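Local coordinates for protein probable arylamine n-acetyl transferase (Mycobacterium abscessus, PDB 4GUZ) that probably transfers an acetyl group from acetyl-coenzyme A to arylamine substrates, as other members of the arylamine N-acetyltransferase family do, at residues A[29-37]-A[121-129]; A[136-147]-A[152-161]. All coordinates share one frame; numbering follows the deposited sequence.

Contact 1: residues A[29-37]-A[121-129]; sequences SPTLETLRR and VRLAAEQWL
Leu32 sets one methyl squarely over the indole of Trp128: CD1 lies 3.6 Å from the centroid of the six-membered ring and 11° off the ring normal, a CH-pi contact. The leucine crosses the indole at about a right angle, and its second methyl, CD2, lies 3.7 Å from CZ2 of Trp128, toward the outer rim of the benzo ring. With CG of Leu32 swung opposite the backbone nitrogen (chi1 178°), both methyls are carried out from the helix onto the ring. Farther round the same ring, Arg36 reaches the indole with an extended chain from CG to NE; its NH2 comes within 3.6 Å of Trp128 CH2, and the guanidinium is inclined 69° to the ring, an oblique approach and not a stack.

One turn on from Leu32, Leu35 meets Val121 tip to tip, CD2 lying 3.9 Å from Val121 CB, while CD2 also stands 4.1 Å from Trp128 CB. Leu123 packs beside the start of the helix: its CD1 is 3.8 Å from Leu32 CB, and its CD2 lies 3.7 Å from the carbonyl O of Pro30, just ahead of the N-cap residue Thr31. Apolar side chains make up most of the contact, with the Arg36 guanidinium and the Pro30 carbonyl as polar neighbours.

The first turns of helix 32-45, residues 32-37, lie against the hairpin of strands 116-123 and 126-130, joined by a type II' turn, and run nearly parallel to strand residues 126-129. Pro141 extends the packing beyond Leu35 and Arg36, and strand 142-143 continues the sheet beside strand 126-130.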
# COMPACT_ATOMS: atom_id res chain seq x y z
N SER A 29 -8.44 -1.64 22.09
CA SER A 29 -9.50 -0.61 22.09
C SER A 29 -9.39 0.31 20.85
O SER A 29 -8.26 0.61 20.46
CB SER A 29 -9.44 0.22 23.37
OG SER A 29 -9.69 -0.59 24.50
N PRO A 30 -10.51 0.76 20.23
CA PRO A 30 -10.40 1.60 19.02
C PRO A 30 -9.98 3.05 19.31
O PRO A 30 -10.81 3.98 19.32
CB PRO A 30 -11.79 1.51 18.38
CG PRO A 30 -12.71 1.19 19.49
CD PRO A 30 -11.93 0.45 20.54
N THR A 31 -8.67 3.23 19.54
CA THR A 31 -8.03 4.51 19.86
C THR A 31 -6.84 4.81 18.94
O THR A 31 -6.39 3.92 18.21
CB THR A 31 -7.55 4.48 21.32
OG1 THR A 31 -6.66 3.36 21.45
CG2 THR A 31 -8.69 4.38 22.33
N LEU A 32 -6.28 6.05 19.02
CA LEU A 32 -5.14 6.48 18.23
C LEU A 32 -3.87 5.68 18.54
O LEU A 32 -3.11 5.37 17.61
CB LEU A 32 -4.87 7.98 18.44
CG LEU A 32 -3.67 8.58 17.70
CD1 LEU A 32 -3.83 8.52 16.18
CD2 LEU A 32 -3.38 9.97 18.19
N GLU A 33 -3.62 5.35 19.82
CA GLU A 33 -2.41 4.59 20.13
C GLU A 33 -2.48 3.19 19.51
O GLU A 33 -1.48 2.71 18.99
CB GLU A 33 -2.11 4.55 21.65
CG GLU A 33 -0.77 5.19 22.01
CD GLU A 33 -0.31 6.37 21.19
OE1 GLU A 33 -1.09 7.33 21.01
OE2 GLU A 33 0.85 6.33 20.70
N THR A 34 -3.68 2.59 19.48
CA THR A 34 -3.89 1.28 18.86
C THR A 34 -3.69 1.41 17.33
O THR A 34 -2.95 0.61 16.76
CB THR A 34 -5.26 0.72 19.23
OG1 THR A 34 -5.26 0.49 20.64
CG2 THR A 34 -5.58 -0.61 18.50
N LEU A 35 -4.30 2.43 16.71
CA LEU A 35 -4.18 2.69 15.27
C LEU A 35 -2.73 2.86 14.86
O LEU A 35 -2.31 2.33 13.83
CB LEU A 35 -5.01 3.93 14.89
CG LEU A 35 -5.10 4.27 13.39
CD1 LEU A 35 -5.83 3.18 12.61
CD2 LEU A 35 -5.76 5.62 13.18
N ARG A 36 -1.94 3.60 15.68
CA ARG A 36 -0.52 3.81 15.42
C ARG A 36 0.22 2.49 15.39
O ARG A 36 1.01 2.25 14.47
CB ARG A 36 0.12 4.77 16.46
CG ARG A 36 -0.14 6.23 16.12
CD ARG A 36 0.28 7.20 17.21
NE ARG A 36 -0.27 8.53 16.93
CZ ARG A 36 0.32 9.68 17.22
NH1 ARG A 36 1.49 9.70 17.85
NH2 ARG A 36 -0.25 10.83 16.88
N ARG A 37 -0.04 1.62 16.37
CA ARG A 37 0.63 0.32 16.44
C ARG A 37 0.19 -0.59 15.29
O ARG A 37 1.01 -1.34 14.77
CB ARG A 37 0.41 -0.36 17.79
CG ARG A 37 1.07 0.41 18.95
CD ARG A 37 1.34 -0.42 20.21
NE ARG A 37 0.21 -1.25 20.66
CZ ARG A 37 -0.90 -0.79 21.24
NH1 ARG A 37 -1.07 0.52 21.42
NH2 ARG A 37 -1.85 -1.63 21.62
N VAL A 121 -9.68 7.28 9.29
CA VAL A 121 -10.23 6.95 10.60
C VAL A 121 -10.67 8.24 11.32
O VAL A 121 -9.94 9.24 11.32
CB VAL A 121 -9.20 6.14 11.44
CG1 VAL A 121 -9.69 5.91 12.87
CG2 VAL A 121 -8.90 4.80 10.77
N ARG A 122 -11.88 8.20 11.94
CA ARG A 122 -12.45 9.30 12.71
C ARG A 122 -12.23 9.05 14.22
O ARG A 122 -12.72 8.06 14.75
CB ARG A 122 -13.95 9.46 12.40
CG ARG A 122 -14.22 10.16 11.08
CD ARG A 122 -15.70 10.44 10.93
NE ARG A 122 -16.38 9.33 10.28
CZ ARG A 122 -16.79 9.34 9.02
NH1 ARG A 122 -16.62 10.43 8.27
NH2 ARG A 122 -17.39 8.29 8.50
N LEU A 123 -11.45 9.94 14.88
CA LEU A 123 -11.16 9.84 16.32
C LEU A 123 -11.36 11.21 16.96
O LEU A 123 -10.59 12.14 16.68
CB LEU A 123 -9.74 9.30 16.64
CG LEU A 123 -9.44 7.86 16.25
CD1 LEU A 123 -7.95 7.63 16.17
CD2 LEU A 123 -10.09 6.87 17.20
N ALA A 124 -12.42 11.32 17.78
CA ALA A 124 -12.81 12.55 18.48
C ALA A 124 -13.05 13.69 17.46
O ALA A 124 -13.76 13.49 16.49
CB ALA A 124 -11.77 12.93 19.54
N ALA A 125 -12.43 14.86 17.66
CA ALA A 125 -12.64 15.98 16.73
C ALA A 125 -11.73 15.88 15.48
O ALA A 125 -11.69 16.83 14.69
CB ALA A 125 -12.39 17.30 17.45
N GLU A 126 -11.03 14.74 15.28
CA GLU A 126 -10.04 14.61 14.19
C GLU A 126 -10.28 13.47 13.17
O GLU A 126 -11.07 12.55 13.37
CB GLU A 126 -8.65 14.39 14.83
CG GLU A 126 -8.34 15.33 15.99
CD GLU A 126 -6.90 15.35 16.45
OE1 GLU A 126 -6.56 14.59 17.38
OE2 GLU A 126 -6.12 16.18 15.92
N GLN A 127 -9.52 13.55 12.06
CA GLN A 127 -9.46 12.57 10.98
C GLN A 127 -8.00 12.17 10.74
O GLN A 127 -7.11 13.03 10.78
CB GLN A 127 -10.12 13.11 9.72
CG GLN A 127 -11.65 13.12 9.85
CD GLN A 127 -12.34 13.43 8.56
OE1 GLN A 127 -12.98 12.56 7.97
NE2 GLN A 127 -12.25 14.67 8.11
N TRP A 128 -7.76 10.88 10.54
CA TRP A 128 -6.44 10.28 10.37
C TRP A 128 -6.35 9.49 9.09
O TRP A 128 -7.07 8.51 8.90
CB TRP A 128 -6.13 9.37 11.57
CG TRP A 128 -5.99 10.14 12.84
CD1 TRP A 128 -6.99 10.48 13.71
CD2 TRP A 128 -4.79 10.74 13.36
NE1 TRP A 128 -6.48 11.23 14.74
CE2 TRP A 128 -5.14 11.42 14.54
CE3 TRP A 128 -3.46 10.77 12.92
CZ2 TRP A 128 -4.20 12.10 15.32
CZ3 TRP A 128 -2.53 11.45 13.69
CH2 TRP A 128 -2.90 12.10 14.88
N LEU A 129 -5.41 9.89 8.22
CA LEU A 129 -5.19 9.18 6.96
C LEU A 129 -4.36 7.94 7.22
O LEU A 129 -3.25 8.05 7.75
CB LEU A 129 -4.49 10.11 5.95
CG LEU A 129 -4.11 9.45 4.60
CD1 LEU A 129 -5.34 9.02 3.85
CD2 LEU A 129 -3.20 10.37 3.79

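Contact 2: residues A[136-147]-A[152-161]; sequences TSPLAPIRLVDE and DESWTYRLRR
Asp152 grips the backbone of Leu139 through its carboxylate: the amide N of Leu139 donates to OD2 at 2.7 Å, nearly straight at 171°, meeting the oxygen on its syn side. The side chain of Leu139 crosses the aspartate at about a right angle, and its CD1 rests 3.9 Å from CG of Glu153, a residue whose carboxylate is salt-bridged to Arg40. Beside this bond Pro138 lays CG over one face of the Tyr157 ring, offset toward the rim, and its CB is 4.1 Å from Tyr157 CE2.

Midway along, Leu159 CD2 lies 3.4 Å from the carbonyl O of Arg143 and 3.8 Å from Ile142 CG2, with the Val145 carbonyl and the Leu144 and Val145 side chains around it. At the far end Arg161 N donates to Asp146 O at 2.9 Å, and Glu147 pairs with Arg160 in a non-hydrogen-bonded antiparallel bridge. Arg161 NH1 forms a salt bridge to Asp146 OD1 at 3.2 Å, in the guanidinium plane. Glu147, its chain bent at chi2 (-88°), brings OE2 to the side of Arg158, where NE and NH2 both bond to that one oxygen, NH2 at 2.9 Å, the planes 86° apart.

In the second shell, Asp169 takes NH2 of Arg161, Gln39 holds the carbonyl of Pro138, and Pro138 touches Asp131, part of a probable Cys79-His116-Asp131 catalytic triad.

The buried carboxylate, one oxygen (OD2) held by a backbone amide, thus fixes Leu139 beside Pro138, next to the presumed triad. Beyond the apolar middle, the ion pairs of the exposed acids are probably screened by solvent and add less than the backbone bond and bridge.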
# COMPACT_ATOMS: atom_id res chain seq x y z
N THR A 136 5.95 2.03 -0.23
CA THR A 136 6.82 2.92 0.56
C THR A 136 5.90 3.81 1.38
O THR A 136 6.00 5.04 1.40
CB THR A 136 7.80 3.70 -0.32
OG1 THR A 136 7.08 4.35 -1.37
CG2 THR A 136 8.91 2.81 -0.89
N SER A 137 5.00 3.15 2.08
CA SER A 137 3.94 3.74 2.85
C SER A 137 4.41 4.48 4.11
O SER A 137 5.38 4.06 4.75
CB SER A 137 2.99 2.63 3.31
OG SER A 137 1.88 2.53 2.43
N PRO A 138 3.65 5.51 4.52
CA PRO A 138 3.91 6.12 5.82
C PRO A 138 3.78 5.05 6.90
O PRO A 138 2.95 4.13 6.77
CB PRO A 138 2.79 7.16 5.93
CG PRO A 138 2.45 7.49 4.53
CD PRO A 138 2.48 6.15 3.88
N LEU A 139 4.66 5.11 7.91
CA LEU A 139 4.66 4.11 8.98
C LEU A 139 3.68 4.48 10.05
O LEU A 139 3.46 3.70 10.97
CB LEU A 139 6.07 3.94 9.58
CG LEU A 139 7.17 3.45 8.63
CD1 LEU A 139 8.52 3.62 9.25
CD2 LEU A 139 7.00 2.00 8.27
N ALA A 140 3.06 5.66 9.95
CA ALA A 140 2.11 6.09 10.98
C ALA A 140 0.90 6.78 10.36
O ALA A 140 1.06 7.39 9.29
CB ALA A 140 2.80 7.02 11.96
N PRO A 141 -0.29 6.74 11.01
CA PRO A 141 -1.42 7.53 10.49
C PRO A 141 -1.05 9.00 10.44
O PRO A 141 -0.21 9.44 11.23
CB PRO A 141 -2.55 7.28 11.51
CG PRO A 141 -2.10 6.11 12.31
CD PRO A 141 -0.63 6.11 12.31
N ILE A 142 -1.62 9.75 9.52
CA ILE A 142 -1.30 11.16 9.36
C ILE A 142 -2.54 11.97 9.67
O ILE A 142 -3.59 11.74 9.06
CB ILE A 142 -0.74 11.43 7.92
CG1 ILE A 142 0.65 10.75 7.72
CG2 ILE A 142 -0.67 12.93 7.61
CD1 ILE A 142 1.18 10.77 6.26
N ARG A 143 -2.41 12.93 10.59
CA ARG A 143 -3.48 13.87 10.99
C ARG A 143 -3.93 14.66 9.80
O ARG A 143 -3.12 15.35 9.18
CB ARG A 143 -2.98 14.82 12.10
CG ARG A 143 -4.04 15.69 12.73
CD ARG A 143 -3.44 16.45 13.90
NE ARG A 143 -3.78 15.79 15.15
CZ ARG A 143 -2.92 15.44 16.10
NH1 ARG A 143 -1.62 15.68 15.95
NH2 ARG A 143 -3.34 14.83 17.20
N LEU A 144 -5.22 14.57 9.46
CA LEU A 144 -5.74 15.31 8.32
C LEU A 144 -5.93 16.75 8.72
O LEU A 144 -6.82 17.09 9.51
CB LEU A 144 -7.02 14.67 7.78
CG LEU A 144 -7.46 15.08 6.38
CD1 LEU A 144 -6.59 14.40 5.31
CD2 LEU A 144 -8.90 14.70 6.17
N VAL A 145 -5.02 17.58 8.25
CA VAL A 145 -4.98 19.03 8.47
C VAL A 145 -4.85 19.67 7.10
O VAL A 145 -4.53 18.97 6.14
CB VAL A 145 -3.85 19.47 9.45
CG1 VAL A 145 -4.14 19.02 10.88
CG2 VAL A 145 -2.47 19.01 9.00
N ASP A 146 -5.07 20.99 7.00
CA ASP A 146 -4.97 21.67 5.70
C ASP A 146 -3.53 21.81 5.19
O ASP A 146 -3.33 21.99 3.98
CB ASP A 146 -5.62 23.04 5.75
CG ASP A 146 -7.13 23.03 5.82
OD1 ASP A 146 -7.71 21.96 6.14
OD2 ASP A 146 -7.74 24.08 5.52
N GLU A 147 -2.53 21.76 6.08
CA GLU A 147 -1.15 21.82 5.65
C GLU A 147 -0.22 21.40 6.77
O GLU A 147 -0.36 21.88 7.88
CB GLU A 147 -0.79 23.24 5.14
CG GLU A 147 0.44 23.27 4.26
CD GLU A 147 1.77 23.43 4.96
OE1 GLU A 147 1.79 23.54 6.21
OE2 GLU A 147 2.79 23.44 4.24
N ASP A 152 8.40 10.99 9.64
CA ASP A 152 7.97 9.61 9.78
C ASP A 152 9.23 8.81 9.76
O ASP A 152 9.70 8.39 8.71
CB ASP A 152 6.99 9.24 8.65
CG ASP A 152 6.41 7.85 8.73
OD1 ASP A 152 5.84 7.50 9.79
OD2 ASP A 152 6.49 7.12 7.73
N GLU A 153 9.86 8.72 10.94
CA GLU A 153 11.16 8.08 11.12
C GLU A 153 12.19 8.86 10.26
O GLU A 153 12.27 10.09 10.42
CB GLU A 153 11.09 6.57 10.82
CG GLU A 153 10.31 5.80 11.88
CD GLU A 153 10.91 5.82 13.28
OE1 GLU A 153 12.10 6.18 13.44
OE2 GLU A 153 10.16 5.52 14.23
N SER A 154 12.92 8.23 9.31
CA SER A 154 13.88 8.96 8.47
C SER A 154 13.23 9.58 7.23
O SER A 154 13.90 10.31 6.48
CB SER A 154 15.03 8.06 8.04
OG SER A 154 15.76 7.60 9.17
N TRP A 155 11.94 9.30 7.02
CA TRP A 155 11.16 9.80 5.90
C TRP A 155 10.47 11.07 6.30
O TRP A 155 10.23 11.29 7.49
CB TRP A 155 10.12 8.76 5.44
CG TRP A 155 10.73 7.41 5.19
CD1 TRP A 155 10.82 6.37 6.07
CD2 TRP A 155 11.50 7.03 4.04
NE1 TRP A 155 11.57 5.35 5.53
CE2 TRP A 155 11.98 5.73 4.27
CE3 TRP A 155 11.74 7.63 2.78
CZ2 TRP A 155 12.70 5.01 3.30
CZ3 TRP A 155 12.48 6.93 1.84
CH2 TRP A 155 12.96 5.64 2.10
N THR A 156 10.16 11.92 5.32
CA THR A 156 9.46 13.19 5.55
C THR A 156 8.37 13.34 4.51
O THR A 156 8.60 13.10 3.32
CB THR A 156 10.42 14.39 5.56
OG1 THR A 156 11.60 14.04 6.29
CG2 THR A 156 9.81 15.63 6.19
N TYR A 157 7.18 13.74 4.97
CA TYR A 157 6.02 13.94 4.11
C TYR A 157 5.48 15.34 4.25
O TYR A 157 5.67 16.00 5.29
CB TYR A 157 4.91 12.91 4.44
CG TYR A 157 5.37 11.48 4.22
CD1 TYR A 157 5.55 10.98 2.94
CD2 TYR A 157 5.64 10.64 5.30
CE1 TYR A 157 6.05 9.69 2.73
CE2 TYR A 157 6.13 9.35 5.10
CZ TYR A 157 6.35 8.89 3.82
OH TYR A 157 6.82 7.61 3.60
N ARG A 158 4.78 15.80 3.22
CA ARG A 158 4.08 17.07 3.26
C ARG A 158 2.65 16.83 2.85
O ARG A 158 2.39 16.15 1.85
CB ARG A 158 4.71 18.13 2.36
CG ARG A 158 4.10 19.52 2.64
CD ARG A 158 4.16 20.43 1.46
NE ARG A 158 3.76 21.79 1.83
CZ ARG A 158 3.89 22.85 1.04
NH1 ARG A 158 4.40 22.71 -0.18
NH2 ARG A 158 3.51 24.05 1.46
N LEU A 159 1.72 17.33 3.64
CA LEU A 159 0.29 17.22 3.37
C LEU A 159 -0.21 18.62 3.08
O LEU A 159 0.12 19.53 3.82
CB LEU A 159 -0.40 16.60 4.59
CG LEU A 159 -1.88 16.25 4.49
CD1 LEU A 159 -2.13 15.13 3.49
CD2 LEU A 159 -2.42 15.82 5.85
N ARG A 160 -0.94 18.81 1.98
CA ARG A 160 -1.46 20.13 1.63
C ARG A 160 -2.78 20.04 0.90
O ARG A 160 -2.85 19.43 -0.17
CB ARG A 160 -0.46 20.90 0.77
CG ARG A 160 -0.81 22.37 0.64
CD ARG A 160 0.31 23.15 0.00
NE ARG A 160 -0.05 24.56 -0.07
CZ ARG A 160 0.42 25.40 -0.98
NH1 ARG A 160 1.26 24.98 -1.92
NH2 ARG A 160 0.04 26.68 -0.98
N ARG A 161 -3.79 20.71 1.46
CA ARG A 161 -5.15 20.84 0.95
C ARG A 161 -5.19 21.91 -0.13
O ARG A 161 -4.53 22.94 0.01
CB ARG A 161 -6.13 21.20 2.09
CG ARG A 161 -7.61 21.11 1.71
CD ARG A 161 -8.50 21.48 2.88
NE ARG A 161 -9.91 21.22 2.60
CZ ARG A 161 -10.85 21.17 3.55
NH1 ARG A 161 -10.51 21.32 4.83
NH2 ARG A 161 -12.11 20.92 3.24

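From the N terminus, residues 29-37 open helix 32-45, and contact 1 closes a loop of 83 intervening residues when the chain returns as the hairpin 121-129. Contact 2 starts only afterwards and closes a short loop, 136-147 folding back on 152-161 through strand 147-152; the two are in series, neither nested nor crossed. They meet in the antiparallel sheet, where strands 126-130 and 142-143 are neighbours: Glu126 OE2 forms a salt bridge with Arg143 NE, and the Trp128 ring packs against the backbone of Ile142 and Arg143. Together they tie the helix to one edge of the sheet, and that edge across to strand 155-162, next to its other edge.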